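Local coordinates for protein PfEMP1 variant 1 of strain MC (Plasmodium falciparum, PDB 5LGD) that probably binds a receptor on the surface of host cells, forming a mainly helical DBL-family portion of a much longer malaria-parasite protein displayed on infected red cells, at residues Gln87-Lys92 with Leu96-Asp101; Asp17-Ser22 with Ala114-Ala119; Asp2-Met5 with Ala9-Trp12; Thr61-Ile66 with Lys141-Asp146. All coordinates share one frame; numbering follows the deposited sequence. Where two conformers were deposited one is given.

Contact 1: Gln87-Lys92 with Leu96-Asp101; sequences QTLLMK and LEIIQD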
loop_
_atom_site.group_PDB
_atom_site.type_symbol
_atom_site.label_atom_id
_atom_site.label_comp_id
_atom_site.label_asym_id
_atom_site.label_seq_id
_atom_site.Cartn_x
_atom_site.Cartn_y
_atom_site.Cartn_z
ATOM N N GLN B 87 -10.186 -2.802 -24.152
ATOM C CA GLN B 87 -11.474 -2.169 -24.308
ATOM C C GLN B 87 -11.595 -0.934 -23.450
ATOM O O GLN B 87 -12.005 0.085 -23.975
ATOM C CB GLN B 87 -12.601 -3.153 -24.035
ATOM C CG GLN B 87 -13.987 -2.631 -24.344
ATOM C CD GLN B 87 -14.898 -3.785 -24.612
ATOM O OE1 GLN B 87 -15.343 -3.990 -25.740
ATOM N NE2 GLN B 87 -15.121 -4.612 -23.601
ATOM N N THR B 88 -11.193 -0.997 -22.160
ATOM C CA THR B 88 -11.210 0.158 -21.248
ATOM C C THR B 88 -10.343 1.281 -21.836
ATOM O O THR B 88 -10.765 2.427 -21.907
ATOM C CB THR B 88 -10.687 -0.269 -19.847
ATOM O OG1 THR B 88 -11.520 -1.299 -19.336
ATOM C CG2 THR B 88 -10.629 0.895 -18.833
ATOM N N LEU B 89 -9.132 0.930 -22.265
ATOM C CA LEU B 89 -8.116 1.845 -22.795
ATOM C C LEU B 89 -8.555 2.637 -24.039
ATOM O O LEU B 89 -8.162 3.804 -24.240
ATOM C CB LEU B 89 -6.905 0.957 -23.098
ATOM C CG LEU B 89 -5.494 1.526 -23.088
ATOM C CD1 LEU B 89 -5.151 2.340 -21.781
ATOM C CD2 LEU B 89 -4.506 0.376 -23.314
ATOM N N LEU B 90 -9.403 2.008 -24.851
ATOM C CA LEU B 90 -9.848 2.560 -26.126
ATOM C C LEU B 90 -11.264 3.095 -26.124
ATOM O O LEU B 90 -11.691 3.601 -27.153
ATOM C CB LEU B 90 -9.630 1.521 -27.243
ATOM C CG LEU B 90 -8.163 1.160 -27.460
ATOM C CD1 LEU B 90 -8.008 -0.036 -28.365
ATOM C CD2 LEU B 90 -7.367 2.360 -28.000
ATOM N N MET B 91 -11.973 3.068 -24.975
ATOM C CA MET B 91 -13.292 3.691 -24.845
ATOM C C MET B 91 -13.108 5.154 -25.268
ATOM O O MET B 91 -12.047 5.733 -25.002
ATOM C CB MET B 91 -13.807 3.618 -23.391
ATOM C CG MET B 91 -14.290 2.228 -22.970
ATOM S SD MET B 91 -15.530 1.529 -24.100
ATOM C CE MET B 91 -17.015 2.552 -23.678
ATOM N N LYS B 92 -14.067 5.694 -26.041
ATOM C CA LYS B 92 -13.996 7.042 -26.615
ATOM C C LYS B 92 -13.409 8.145 -25.688
ATOM O O LYS B 92 -12.443 8.788 -26.094
ATOM C CB LYS B 92 -15.368 7.478 -27.171
ATOM C CG LYS B 92 -15.347 8.849 -27.861
ATOM C CD LYS B 92 -16.734 9.281 -28.351
ATOM C CE LYS B 92 -17.694 9.727 -27.267
ATOM N NZ LYS B 92 -17.272 11.010 -26.636
ATOM N N LEU B 96 -9.526 9.827 -26.296
ATOM C CA LEU B 96 -9.381 11.224 -26.644
ATOM C C LEU B 96 -8.507 11.933 -25.594
ATOM O O LEU B 96 -7.658 12.764 -25.951
ATOM C CB LEU B 96 -10.808 11.865 -26.742
ATOM C CG LEU B 96 -11.539 11.954 -28.134
ATOM C CD1 LEU B 96 -11.061 10.963 -29.151
ATOM C CD2 LEU B 96 -13.053 11.941 -28.004
ATOM N N GLU B 97 -8.669 11.569 -24.305
ATOM C CA GLU B 97 -7.817 12.141 -23.261
ATOM C C GLU B 97 -6.321 11.796 -23.484
ATOM O O GLU B 97 -5.467 12.655 -23.329
ATOM C CB GLU B 97 -8.186 11.529 -21.926
ATOM C CG GLU B 97 -9.017 12.369 -21.009
ATOM C CD GLU B 97 -9.183 11.576 -19.732
ATOM O OE1 GLU B 97 -10.336 11.447 -19.264
ATOM O OE2 GLU B 97 -8.170 11.008 -19.255
ATOM N N ILE B 98 -6.012 10.512 -23.753
ATOM C CA ILE B 98 -4.632 10.037 -23.921
ATOM C C ILE B 98 -4.000 10.707 -25.146
ATOM O O ILE B 98 -2.914 11.265 -25.039
ATOM C CB ILE B 98 -4.581 8.492 -23.951
ATOM C CG1 ILE B 98 -4.894 7.929 -22.538
ATOM C CG2 ILE B 98 -3.241 7.946 -24.507
ATOM C CD1 ILE B 98 -5.184 6.436 -22.507
ATOM N N ILE B 99 -4.731 10.743 -26.264
ATOM C CA ILE B 99 -4.256 11.404 -27.496
ATOM C C ILE B 99 -3.938 12.843 -27.238
ATOM O O ILE B 99 -2.836 13.247 -27.581
ATOM C CB ILE B 99 -5.168 11.189 -28.708
ATOM C CG1 ILE B 99 -5.091 9.687 -29.109
ATOM C CG2 ILE B 99 -4.726 12.074 -29.897
ATOM C CD1 ILE B 99 -6.154 9.257 -29.917
ATOM N N GLN B 100 -4.841 13.592 -26.568
ATOM C CA GLN B 100 -4.599 15.001 -26.267
ATOM C C GLN B 100 -3.411 15.226 -25.341
ATOM O O GLN B 100 -2.658 16.158 -25.571
ATOM C CB GLN B 100 -5.841 15.739 -25.744
ATOM C CG GLN B 100 -5.626 17.230 -25.911
ATOM C CD GLN B 100 -6.805 18.092 -25.616
ATOM O OE1 GLN B 100 -7.963 17.690 -25.764
ATOM N NE2 GLN B 100 -6.521 19.335 -25.251
ATOM N N ASP B 101 -3.263 14.415 -24.296
ATOM C CA ASP B 101 -2.151 14.492 -23.335
ATOM C C ASP B 101 -0.796 14.252 -24.037
ATOM O O ASP B 101 0.200 14.864 -23.669
ATOM C CB ASP B 101 -2.337 13.418 -22.239
ATOM C CG ASP B 101 -3.393 13.728 -21.191
ATOM O OD1 ASP B 101 -4.029 14.813 -21.282
ATOM O OD2 ASP B 101 -3.597 12.881 -20.287
#
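Leu89, near the end of helix 82-90, reaches across to Ile98 in the next helix, its CD1 lying 4.2 Å from Ile98 CD1. Turning CG away from the backbone N (chi1 -153°) carries the leucine fork toward the isoleucine, and the two chains meet at about a right angle. Met91 then takes the N-cap position of helix 92-103. Lys92 supplies the rest of the contact. Its O accepts from Leu96 N at 3.1 Å with an N-H...O angle of 162°, an i to i+4 bond in the first turn of helix 92-103. Alongside this bond the aliphatic part of the lysine lies against the leucine, with Lys92 CG 3.9 Å from Leu96 CD2; beyond it the chain bends at chi3 (74°) and again at chi4. The example illustrates two consecutive helices joined by one backbone bond and two apolar touches. The chain of another protein also reaches this contact, placing an aromatic side chain on Leu89 and an apolar one on Ile98. Trp12 of helix 7-29 packs against both Leu89 and Ile98, while Leu96 leans on Ile112 of helix 106-118.

Contact 2: Asp17-Ser22 with Ala114-Ala119; sequences DMLIDS and ALLEQA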
loop_
_atom_site.group_PDB
_atom_site.type_symbol
_atom_site.label_atom_id
_atom_site.label_comp_id
_atom_site.label_asym_id
_atom_site.label_seq_id
_atom_site.Cartn_x
_atom_site.Cartn_y
_atom_site.Cartn_z
ATOM N N ASP B 17 -2.044 8.165 -35.613
ATOM C CA ASP B 17 -1.835 8.260 -37.063
ATOM C C ASP B 17 -2.952 7.567 -37.874
ATOM O O ASP B 17 -3.293 8.058 -38.944
ATOM C CB ASP B 17 -0.456 7.683 -37.451
ATOM C CG ASP B 17 0.742 8.395 -36.841
ATOM O OD1 ASP B 17 0.543 9.414 -36.127
ATOM O OD2 ASP B 17 1.864 7.926 -37.045
ATOM N N MET B 18 -3.547 6.461 -37.371
ATOM C CA MET B 18 -4.619 5.855 -38.148
ATOM C C MET B 18 -5.886 6.753 -38.097
ATOM O O MET B 18 -6.512 6.976 -39.145
ATOM C CB MET B 18 -4.843 4.361 -37.815
ATOM C CG MET B 18 -5.919 4.070 -36.810
ATOM S SD MET B 18 -7.527 3.979 -37.622
ATOM C CE MET B 18 -8.485 3.556 -36.270
ATOM N N LEU B 19 -6.168 7.368 -36.934
ATOM C CA LEU B 19 -7.317 8.268 -36.750
ATOM C C LEU B 19 -7.199 9.494 -37.621
ATOM O O LEU B 19 -8.196 9.937 -38.214
ATOM C CB LEU B 19 -7.467 8.660 -35.273
ATOM C CG LEU B 19 -7.895 7.500 -34.328
ATOM C CD1 LEU B 19 -7.928 7.955 -32.880
ATOM C CD2 LEU B 19 -9.242 6.962 -34.702
ATOM N N ILE B 20 -5.951 9.975 -37.763
ATOM C CA ILE B 20 -5.567 11.124 -38.562
ATOM C C ILE B 20 -5.692 10.780 -40.041
ATOM O O ILE B 20 -6.241 11.566 -40.800
ATOM C CB ILE B 20 -4.173 11.694 -38.116
ATOM C CG1 ILE B 20 -4.251 12.413 -36.722
ATOM C CG2 ILE B 20 -3.570 12.660 -39.133
ATOM C CD1 ILE B 20 -5.410 13.265 -36.450
ATOM N N ASP B 21 -5.233 9.613 -40.439
ATOM C CA ASP B 21 -5.340 9.126 -41.814
ATOM C C ASP B 21 -6.808 8.969 -42.205
ATOM O O ASP B 21 -7.209 9.410 -43.279
ATOM C CB ASP B 21 -4.566 7.824 -41.982
ATOM C CG ASP B 21 -3.053 7.918 -41.950
ATOM O OD1 ASP B 21 -2.524 9.026 -42.136
ATOM O OD2 ASP B 21 -2.400 6.868 -41.797
ATOM N N SER B 22 -7.634 8.448 -41.296
ATOM C CA SER B 22 -9.075 8.306 -41.530
ATOM C C SER B 22 -9.702 9.693 -41.859
ATOM O O SER B 22 -10.438 9.819 -42.838
ATOM C CB SER B 22 -9.742 7.624 -40.336
ATOM O OG SER B 22 -11.087 7.282 -40.620
ATOM N N ALA B 114 -15.563 14.035 -33.943
ATOM C CA ALA B 114 -16.538 14.151 -35.042
ATOM C C ALA B 114 -16.577 12.864 -35.905
ATOM O O ALA B 114 -17.668 12.357 -36.216
ATOM C CB ALA B 114 -16.190 15.341 -35.921
ATOM N N LEU B 115 -15.374 12.361 -36.301
ATOM C CA LEU B 115 -15.160 11.126 -37.072
ATOM C C LEU B 115 -15.766 9.928 -36.326
ATOM O O LEU B 115 -16.466 9.126 -36.939
ATOM C CB LEU B 115 -13.652 10.894 -37.328
ATOM C CG LEU B 115 -13.269 9.692 -38.219
ATOM C CD1 LEU B 115 -13.052 10.142 -39.676
ATOM C CD2 LEU B 115 -12.005 9.067 -37.736
ATOM N N LEU B 116 -15.530 9.830 -35.008
ATOM C CA LEU B 116 -16.064 8.732 -34.201
ATOM C C LEU B 116 -17.582 8.852 -34.016
ATOM O O LEU B 116 -18.268 7.827 -34.037
ATOM C CB LEU B 116 -15.338 8.635 -32.845
ATOM C CG LEU B 116 -13.824 8.378 -32.855
ATOM C CD1 LEU B 116 -13.282 8.384 -31.453
ATOM C CD2 LEU B 116 -13.478 7.034 -33.543
ATOM N N GLU B 117 -18.105 10.106 -33.859
ATOM C CA GLU B 117 -19.546 10.389 -33.728
ATOM C C GLU B 117 -20.268 9.906 -34.963
ATOM O O GLU B 117 -21.263 9.192 -34.832
ATOM C CB GLU B 117 -19.851 11.888 -33.468
ATOM C CG GLU B 117 -19.736 12.292 -31.997
ATOM C CD GLU B 117 -19.756 13.769 -31.614
ATOM O OE1 GLU B 117 -19.733 14.647 -32.511
ATOM O OE2 GLU B 117 -19.780 14.044 -30.391
ATOM N N GLN B 118 -19.732 10.244 -36.164
ATOM C CA GLN B 118 -20.294 9.843 -37.454
ATOM C C GLN B 118 -20.095 8.371 -37.769
ATOM O O GLN B 118 -20.725 7.877 -38.696
ATOM C CB GLN B 118 -19.784 10.726 -38.603
ATOM C CG GLN B 118 -20.474 12.096 -38.680
ATOM C CD GLN B 118 -21.902 12.107 -39.213
ATOM O OE1 GLN B 118 -22.501 13.176 -39.405
ATOM N NE2 GLN B 118 -22.484 10.944 -39.485
ATOM N N ALA B 119 -19.259 7.666 -36.994
ATOM C CA ALA B 119 -19.008 6.231 -37.174
ATOM C C ALA B 119 -19.861 5.359 -36.244
ATOM O O ALA B 119 -19.731 4.130 -36.256
ATOM C CB ALA B 119 -17.532 5.928 -36.970
#
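Leu115 pushes its two methyls against Ser22 where helix 7-29 and helix 106-118 pass each other in the helical bundle of this DBL-family domain. The short helical segments are steeply inclined, at 74°, and their axes stay 11.2 Å apart, so side chains rather than backbones fill the interval. Purely apolar contact is slight: Leu19 CD2 and Leu116 CD2 approach to 4.4 Å, part of a larger apolar cluster in which Ile112 and Ile99 also touch Leu19, and Leu96 touches Leu116. The second kind of contact sets hydrocarbon against polar atoms. Leu115 has its CG trans to the backbone N (chi1 -175°), which extends the fork across the gap, and CD2 comes to rest 3.9 Å from Leu19 O and 3.7 Å from Ser22 CB. These are van der Waals neighbours. The serine hydroxyl, though buried, has its polar partner elsewhere: it is hydrogen-bonded to Glu152 OE1 of helix 144-162, while Trp55 of helix 45-70 also packs on Ser22. The crossing therefore shows how a small polar residue can face a leucine in a packed interface when a third helix satisfies its hydroxyl. Both prongs of the fork touch that oxygen, Leu115 CD2 at 3.5 Å and Leu115 CD1 at 3.6 Å from Ser22 OG.

Contact 3: Asp2-Met5 with Ala9-Trp12; sequences DKIM and AFFW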
loop_
_atom_site.group_PDB
_atom_site.type_symbol
_atom_site.label_atom_id
_atom_site.label_comp_id
_atom_site.label_asym_id
_atom_site.label_seq_id
_atom_site.Cartn_x
_atom_site.Cartn_y
_atom_site.Cartn_z
ATOM N N ASP B 2 9.188 -6.119 -30.760
ATOM C CA ASP B 2 9.712 -4.777 -30.538
ATOM C C ASP B 2 9.267 -3.930 -31.704
ATOM O O ASP B 2 9.092 -4.435 -32.811
ATOM C CB ASP B 2 11.235 -4.788 -30.430
ATOM C CG ASP B 2 11.723 -5.644 -29.295
ATOM O OD1 ASP B 2 11.638 -5.189 -28.135
ATOM O OD2 ASP B 2 12.123 -6.799 -29.555
ATOM N N LYS B 3 9.013 -2.660 -31.465
ATOM C CA LYS B 3 8.634 -1.802 -32.580
ATOM C C LYS B 3 9.704 -0.748 -32.743
ATOM O O LYS B 3 10.730 -0.852 -32.054
ATOM C CB LYS B 3 7.215 -1.268 -32.447
ATOM C CG LYS B 3 6.154 -2.333 -32.721
ATOM C CD LYS B 3 5.665 -2.944 -31.445
ATOM C CE LYS B 3 4.856 -4.172 -31.714
ATOM N NZ LYS B 3 5.300 -5.228 -30.776
ATOM N N ILE B 4 9.544 0.211 -33.676
ATOM C CA ILE B 4 10.603 1.217 -33.925
ATOM C C ILE B 4 11.079 1.880 -32.580
ATOM O O ILE B 4 12.264 2.205 -32.416
ATOM C CB ILE B 4 10.197 2.252 -35.039
ATOM C CG1 ILE B 4 9.499 1.561 -36.254
ATOM C CG2 ILE B 4 11.410 3.066 -35.510
ATOM C CD1 ILE B 4 8.110 2.051 -36.589
ATOM N N MET B 5 10.147 1.952 -31.611
ATOM C CA MET B 5 10.256 2.538 -30.282
ATOM C C MET B 5 9.691 1.543 -29.256
ATOM O O MET B 5 9.494 0.373 -29.598
ATOM C CB MET B 5 9.434 3.845 -30.266
ATOM C CG MET B 5 8.011 3.686 -30.782
ATOM S SD MET B 5 7.388 5.097 -31.756
ATOM C CE MET B 5 7.512 4.418 -33.378
ATOM N N ALA B 9 4.825 3.565 -26.582
ATOM C CA ALA B 9 5.025 4.694 -27.512
ATOM C C ALA B 9 4.470 4.382 -28.899
ATOM O O ALA B 9 3.769 5.218 -29.483
ATOM C CB ALA B 9 6.505 5.026 -27.621
ATOM N N PHE B 10 4.788 3.170 -29.428
ATOM C CA PHE B 10 4.333 2.752 -30.743
ATOM C C PHE B 10 2.821 2.653 -30.825
ATOM O O PHE B 10 2.222 3.162 -31.779
ATOM C CB PHE B 10 4.999 1.434 -31.173
ATOM C CG PHE B 10 4.556 0.992 -32.542
ATOM C CD1 PHE B 10 5.163 1.497 -33.680
ATOM C CD2 PHE B 10 3.512 0.084 -32.694
ATOM C CE1 PHE B 10 4.716 1.127 -34.948
ATOM C CE2 PHE B 10 3.097 -0.320 -33.963
ATOM C CZ PHE B 10 3.674 0.234 -35.078
ATOM N N PHE B 11 2.218 1.973 -29.833
ATOM C CA PHE B 11 0.776 1.760 -29.705
ATOM C C PHE B 11 -0.038 3.065 -29.921
ATOM O O PHE B 11 -0.959 3.095 -30.740
ATOM C CB PHE B 11 0.452 1.113 -28.328
ATOM C CG PHE B 11 -1.009 0.808 -28.089
ATOM C CD1 PHE B 11 -1.889 1.807 -27.675
ATOM C CD2 PHE B 11 -1.517 -0.464 -28.327
ATOM C CE1 PHE B 11 -3.249 1.531 -27.492
ATOM C CE2 PHE B 11 -2.871 -0.754 -28.100
ATOM C CZ PHE B 11 -3.730 0.249 -27.723
ATOM N N TRP B 12 0.315 4.127 -29.195
ATOM C CA TRP B 12 -0.408 5.391 -29.255
ATOM C C TRP B 12 -0.149 6.168 -30.510
ATOM O O TRP B 12 -1.091 6.726 -31.071
ATOM C CB TRP B 12 -0.144 6.210 -27.993
ATOM C CG TRP B 12 -0.782 5.523 -26.832
ATOM C CD1 TRP B 12 -0.153 4.843 -25.829
ATOM C CD2 TRP B 12 -2.184 5.289 -26.662
ATOM N NE1 TRP B 12 -1.083 4.274 -24.995
ATOM C CE2 TRP B 12 -2.341 4.552 -25.471
ATOM C CE3 TRP B 12 -3.329 5.713 -27.354
ATOM C CZ2 TRP B 12 -3.589 4.200 -24.976
ATOM C CZ3 TRP B 12 -4.562 5.348 -26.868
ATOM C CH2 TRP B 12 -4.684 4.603 -25.692
#
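The Phe10 ring carries Lys3 over one face and the methyl of Met5 at its edge. Lys3 CG stands 3.7 Å from the centroid of the Phe10 ring and 18° off its normal, a CH-pi contact made by the hydrocarbon part of the lysine, while Lys3 CB settles 3.5 Å from Phe10 CG. A bend at chi2 (96°) helps lay this chain across the ring, and its amino end then leads away from the helix. Near the ring plane, Met5 CE meets Phe10 CD1 at 3.8 Å. Ile4 adds a lesser, oblique touch, its CD1 lying 3.9 Å from Phe10 CE1. Met5 grips the helix at a second place as well: with CG held between the backbone N and the carbonyl carbon (chi1 51°), that atom sits 3.7 Å from Ala9 CB and 3.5 Å from Phe10 N. Three successive residues thus meet one aromatic side chain from different directions, by dispersion and CH-pi contacts. Ile66 of helix 45-70 also touches Phe10, and His69 of the same helix meets Lys3, so Lys3 also reaches helix 45-70. What results is an N-terminal extension doubled back on the first turns of its own helix, 7-29, at the surface of the domain, with Ser6 OG hydrogen-bonded to Ala9 N in the turn between them.

Contact 4: Thr61-Ile66 with Lys141-Asp146; sequences TEWGKI and KDTTID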
loop_
_atom_site.group_PDB
_atom_site.type_symbol
_atom_site.label_atom_id
_atom_site.label_comp_id
_atom_site.label_asym_id
_atom_site.label_seq_id
_atom_site.Cartn_x
_atom_site.Cartn_y
_atom_site.Cartn_z
ATOM N N THR B 61 -5.097 -5.406 -40.514
ATOM C CA THR B 61 -4.010 -6.390 -40.384
ATOM C C THR B 61 -2.963 -5.877 -39.396
ATOM O O THR B 61 -2.514 -6.631 -38.544
ATOM C CB THR B 61 -3.411 -6.767 -41.774
ATOM O OG1 THR B 61 -4.455 -7.123 -42.687
ATOM C CG2 THR B 61 -2.418 -7.922 -41.694
ATOM N N GLU B 62 -2.576 -4.593 -39.502
ATOM C CA GLU B 62 -1.597 -4.000 -38.582
ATOM C C GLU B 62 -2.121 -4.048 -37.155
ATOM O O GLU B 62 -1.375 -4.406 -36.237
ATOM C CB GLU B 62 -1.258 -2.562 -38.986
ATOM C CG GLU B 62 -0.192 -2.500 -40.065
ATOM C CD GLU B 62 0.003 -1.149 -40.731
ATOM O OE1 GLU B 62 -0.170 -0.101 -40.064
ATOM O OE2 GLU B 62 0.338 -1.146 -41.936
ATOM N N TRP B 63 -3.437 -3.746 -36.997
ATOM C CA TRP B 63 -4.146 -3.724 -35.717
ATOM C C TRP B 63 -4.189 -5.079 -35.057
ATOM O O TRP B 63 -4.024 -5.142 -33.841
ATOM C CB TRP B 63 -5.553 -3.117 -35.849
ATOM C CG TRP B 63 -6.295 -2.975 -34.550
ATOM C CD1 TRP B 63 -7.554 -3.423 -34.280
ATOM C CD2 TRP B 63 -5.854 -2.279 -33.374
ATOM N NE1 TRP B 63 -7.925 -3.054 -33.007
ATOM C CE2 TRP B 63 -6.902 -2.349 -32.429
ATOM C CE3 TRP B 63 -4.660 -1.632 -33.009
ATOM C CZ2 TRP B 63 -6.772 -1.838 -31.134
ATOM C CZ3 TRP B 63 -4.551 -1.091 -31.737
ATOM C CH2 TRP B 63 -5.595 -1.203 -30.814
ATOM N N GLY B 64 -4.382 -6.137 -35.857
ATOM C CA GLY B 64 -4.394 -7.524 -35.399
ATOM C C GLY B 64 -3.082 -7.887 -34.725
ATOM O O GLY B 64 -3.075 -8.492 -33.640
ATOM N N LYS B 65 -1.958 -7.495 -35.365
ATOM C CA LYS B 65 -0.592 -7.722 -34.871
ATOM C C LYS B 65 -0.328 -6.948 -33.553
ATOM O O LYS B 65 0.289 -7.490 -32.632
ATOM C CB LYS B 65 0.448 -7.360 -35.958
ATOM C CG LYS B 65 0.641 -8.436 -37.057
ATOM C CD LYS B 65 1.069 -7.777 -38.370
ATOM C CE LYS B 65 0.933 -8.689 -39.584
ATOM N NZ LYS B 65 2.196 -9.420 -39.906
ATOM N N ILE B 66 -0.815 -5.692 -33.464
ATOM C CA ILE B 66 -0.677 -4.841 -32.276
ATOM C C ILE B 66 -1.479 -5.440 -31.120
ATOM O O ILE B 66 -0.940 -5.534 -30.014
ATOM C CB ILE B 66 -1.031 -3.375 -32.611
ATOM C CG1 ILE B 66 0.013 -2.823 -33.590
ATOM C CG2 ILE B 66 -1.105 -2.515 -31.359
ATOM C CD1 ILE B 66 -0.301 -1.522 -34.279
ATOM N N LYS B 141 -12.530 -7.017 -33.541
ATOM C CA LYS B 141 -13.975 -6.867 -33.662
ATOM C C LYS B 141 -14.620 -6.460 -32.335
ATOM O O LYS B 141 -15.846 -6.352 -32.279
ATOM C CB LYS B 141 -14.624 -8.140 -34.277
ATOM C CG LYS B 141 -14.110 -9.492 -33.754
ATOM C CD LYS B 141 -13.216 -10.206 -34.774
ATOM C CE LYS B 141 -11.760 -10.271 -34.365
ATOM N NZ LYS B 141 -10.943 -9.206 -35.012
ATOM N N ASP B 142 -13.782 -6.186 -31.288
ATOM C CA ASP B 142 -14.239 -5.837 -29.941
ATOM C C ASP B 142 -14.002 -4.368 -29.522
ATOM O O ASP B 142 -14.860 -3.802 -28.842
ATOM C CB ASP B 142 -13.644 -6.809 -28.892
ATOM C CG ASP B 142 -12.145 -6.704 -28.635
ATOM O OD1 ASP B 142 -11.357 -6.994 -29.562
ATOM O OD2 ASP B 142 -11.761 -6.392 -27.488
ATOM N N THR B 143 -12.853 -3.746 -29.868
ATOM C CA THR B 143 -12.630 -2.346 -29.411
ATOM C C THR B 143 -13.134 -1.255 -30.362
ATOM O O THR B 143 -13.632 -1.553 -31.455
ATOM C CB THR B 143 -11.157 -2.049 -29.047
ATOM O OG1 THR B 143 -10.409 -1.725 -30.226
ATOM C CG2 THR B 143 -10.491 -3.160 -28.238
ATOM N N THR B 144 -12.979 0.019 -29.924
ATOM C CA THR B 144 -13.292 1.268 -30.647
ATOM C C THR B 144 -12.614 1.275 -32.027
ATOM O O THR B 144 -13.271 1.583 -33.027
ATOM C CB THR B 144 -12.833 2.461 -29.787
ATOM O OG1 THR B 144 -13.727 2.618 -28.680
ATOM C CG2 THR B 144 -12.737 3.780 -30.568
ATOM N N ILE B 145 -11.296 0.932 -32.058
ATOM C CA ILE B 145 -10.482 0.841 -33.273
ATOM C C ILE B 145 -11.113 -0.165 -34.213
ATOM O O ILE B 145 -11.304 0.144 -35.386
ATOM C CB ILE B 145 -8.983 0.553 -32.958
ATOM C CG1 ILE B 145 -8.363 1.637 -32.017
ATOM C CG2 ILE B 145 -8.133 0.337 -34.211
ATOM C CD1 ILE B 145 -8.380 3.167 -32.530
ATOM N N ASP B 146 -11.489 -1.345 -33.688
ATOM C CA ASP B 146 -12.152 -2.411 -34.433
ATOM C C ASP B 146 -13.523 -1.930 -34.997
ATOM O O ASP B 146 -13.789 -2.105 -36.187
ATOM C CB ASP B 146 -12.315 -3.630 -33.532
ATOM C CG ASP B 146 -10.992 -4.213 -33.058
ATOM O OD1 ASP B 146 -10.308 -4.876 -33.873
ATOM O OD2 ASP B 146 -10.694 -4.100 -31.847
#
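Asp146 OD2 takes three hydrogen bonds at once, one of them from the indole of Trp63 on another helix. Trp63 NE1 donates at 3.2 Å to Asp146 OD2, almost straight at 169°; the oxygen lies close to the indole plane, yet the N-H meets it from well above the plane of the carboxylate. The other two donors belong to Thr143, whose N is 3.0 Å and whose OG1 is 2.9 Å from Asp146 OD2. Thr143 holds the N-cap position, and its OG1 in turn accepts a weak bond from Ile145 N. Together with the Thr143 N bond to the aspartate this makes a capping box, so the motif that starts helix 144-162 also presents the acceptor for the tryptophan. Above the indole, Ile145 CG2 stands 3.5 Å from the centroid of the Trp63 five-membered ring and only 10° off its normal, a CH-pi contact over the face. Placing CG anti to the backbone N (chi1 -176°) sends the indole outward from its helix to receive both. The buried carboxylate has a further partner in Lys67, salt-bridged to Asp146 OD1; that charge and the nearby helix N-terminus would be expected to favour its ionised form. In the surrounding fold, Trp14 of helix 7-29 meets the Trp63 ring at a small angle between planes, and Leu90 of helix 82-90 packs on Trp63, Thr143 and Ile145, which brings four helices together here.

Contacts 1, 2 and 4 are buried, whereas contact 3 lies at the surface, its centre about 17 Å from the chain centre, against about 6 Å for that of contact 2. Helix 7-29 serves both contacts 2 and 3, without the two touching. Contacts 1 and 3 join neighbouring pieces of chain; contacts 2 and 4 bring distant ones together, and their segments alternate along the sequence. Chemistry follows place: a backbone hydrogen bond with aliphatic touches in contact 1, leucine methyls set against a buried serine in contact 2, hydrocarbon on an aromatic ring in contact 3, and a shared buried carboxylate in contact 4. Leu90 O and Thr144 OG1, probably hydrogen-bonded, tie contact 1 to contact 4.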